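Local coordinates for motility protein B (Helicobacter pylori, PDB 3CYP), which forms part of the stator of the flagellar motor and, through this C-terminal periplasmic OmpA-like domain, probably fastens the torque-generating machinery to the cell wall, at residues 27-30 and 31-35. Residues are numbered along the deposited sequence; the frame is centred on the assembly and turned at random. Where two conformers were deposited one is given.
Sequences AKII and QKLPK
The side chain of Q31 folds back over the carbonyl of A27, one helical turn earlier. Its CG packs 3.3 Å from A27 O, and its amide NE2 donates to the same oxygen at 3.3 Å. CG lies beside the backbone N (chi1 -64°), which turns the chain back along the helix. A27 O lies close to the amide plane of Q31, but NE2 comes from above the carbonyl plane. The backbone N of Q31 bonds to A27 O from the opposite face, so two donors grip this oxygen. NE2 also bonds to the carbonyl of Y76, which ties the helix end to a loop.

Beyond Q31 the bonds run from residue i+3 back to i. K32 N bonds to I29 O at 3.0 Å, and L33 N closes a type I beta turn on I30 O at 3.1 Å. A water donates to both I30 O and L33 O and bridges the turn. L33 turns its side chain back over this turn, with CG 3.4 Å from I29 O.

K28 and K32 run side by side on the exposed face. Their alkyl chains touch, while the two NZ atoms stay 5.6 Å apart. K28 NZ forms a salt bridge with E130, which probably eases the like-charge repulsion.

The turn follows helix 17-30 and leads toward strand 38-44. A27 and I30 pack on L73 of helix 58-75 and on V78, while I29 rests on I126 and L127 of helix 117-131.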
# COMPACT_ATOMS: atom_id res chain seq x y z
N ALA B 27 13.49 -2.21 -8.46
CA ALA B 27 13.18 -0.76 -8.47
C ALA B 27 13.77 -0.12 -9.70
O ALA B 27 13.12 0.68 -10.36
CB ALA B 27 13.70 -0.08 -7.17
N LYS B 28 15.01 -0.50 -10.02
CA LYS B 28 15.68 0.02 -11.19
C LYS B 28 14.85 -0.21 -12.43
O LYS B 28 14.65 0.72 -13.23
CB LYS B 28 17.05 -0.63 -11.34
CG LYS B 28 17.84 -0.17 -12.56
CD LYS B 28 19.15 -0.97 -12.61
CE LYS B 28 19.97 -0.67 -13.86
NZ LYS B 28 21.09 -1.68 -14.01
N ILE B 29 14.42 -1.45 -12.63
CA ILE B 29 13.66 -1.83 -13.82
C ILE B 29 12.31 -1.12 -13.83
O ILE B 29 11.82 -0.70 -14.87
CB ILE B 29 13.42 -3.37 -13.89
CG1 ILE B 29 14.70 -4.12 -14.31
CG2 ILE B 29 12.30 -3.73 -14.83
CD1 ILE B 29 15.72 -3.26 -15.01
N ILE B 30 11.67 -1.05 -12.65
CA ILE B 30 10.35 -0.41 -12.59
C ILE B 30 10.41 1.01 -13.11
O ILE B 30 9.52 1.43 -13.85
CB ILE B 30 9.73 -0.50 -11.21
CG1 ILE B 30 9.40 -1.94 -10.88
CG2 ILE B 30 8.49 0.40 -11.12
CD1 ILE B 30 9.02 -2.21 -9.42
N GLN B 31 11.44 1.76 -12.76
CA GLN B 31 11.53 3.14 -13.17
C GLN B 31 11.75 3.30 -14.68
O GLN B 31 11.57 4.41 -15.19
CB GLN B 31 12.63 3.82 -12.37
CG GLN B 31 12.29 3.85 -10.91
CD GLN B 31 13.37 4.44 -10.07
OE1 GLN B 31 13.56 5.67 -10.09
NE2 GLN B 31 14.01 3.61 -9.27
N LYS B 32 12.13 2.23 -15.36
CA LYS B 32 12.33 2.24 -16.82
C LYS B 32 11.03 1.97 -17.59
O LYS B 32 10.96 2.20 -18.80
CB LYS B 32 13.37 1.20 -17.23
CG LYS B 32 14.77 1.49 -16.71
CD LYS B 32 15.74 0.44 -17.17
CE LYS B 32 17.10 0.62 -16.48
NZ LYS B 32 17.86 1.70 -17.10
N LEU B 33 10.03 1.46 -16.89
CA LEU B 33 8.78 1.01 -17.55
C LEU B 33 7.91 2.17 -17.99
O LEU B 33 7.96 3.27 -17.44
CB LEU B 33 7.93 0.14 -16.59
CG LEU B 33 8.62 -1.08 -16.03
CD1 LEU B 33 7.69 -1.89 -15.15
CD2 LEU B 33 9.27 -1.97 -17.11
N PRO B 34 7.02 1.90 -18.97
CA PRO B 34 5.99 2.86 -19.32
C PRO B 34 5.19 3.27 -18.12
O PRO B 34 4.88 2.41 -17.27
CB PRO B 34 5.14 2.08 -20.34
CG PRO B 34 6.03 1.12 -20.94
CD PRO B 34 6.92 0.67 -19.78
N LYS B 35 4.83 4.54 -18.04
CA LYS B 35 4.07 5.09 -16.93
C LYS B 35 2.74 4.39 -16.70
O LYS B 35 2.27 4.37 -15.57
CB LYS B 35 3.79 6.57 -17.15
CG LYS B 35 5.00 7.45 -17.09
CD LYS B 35 4.64 8.92 -17.37
CE LYS B 35 3.95 9.16 -18.72
NZ LYS B 35 4.90 9.19 -19.87
O HOH W 1 7.92 3.56 -14.74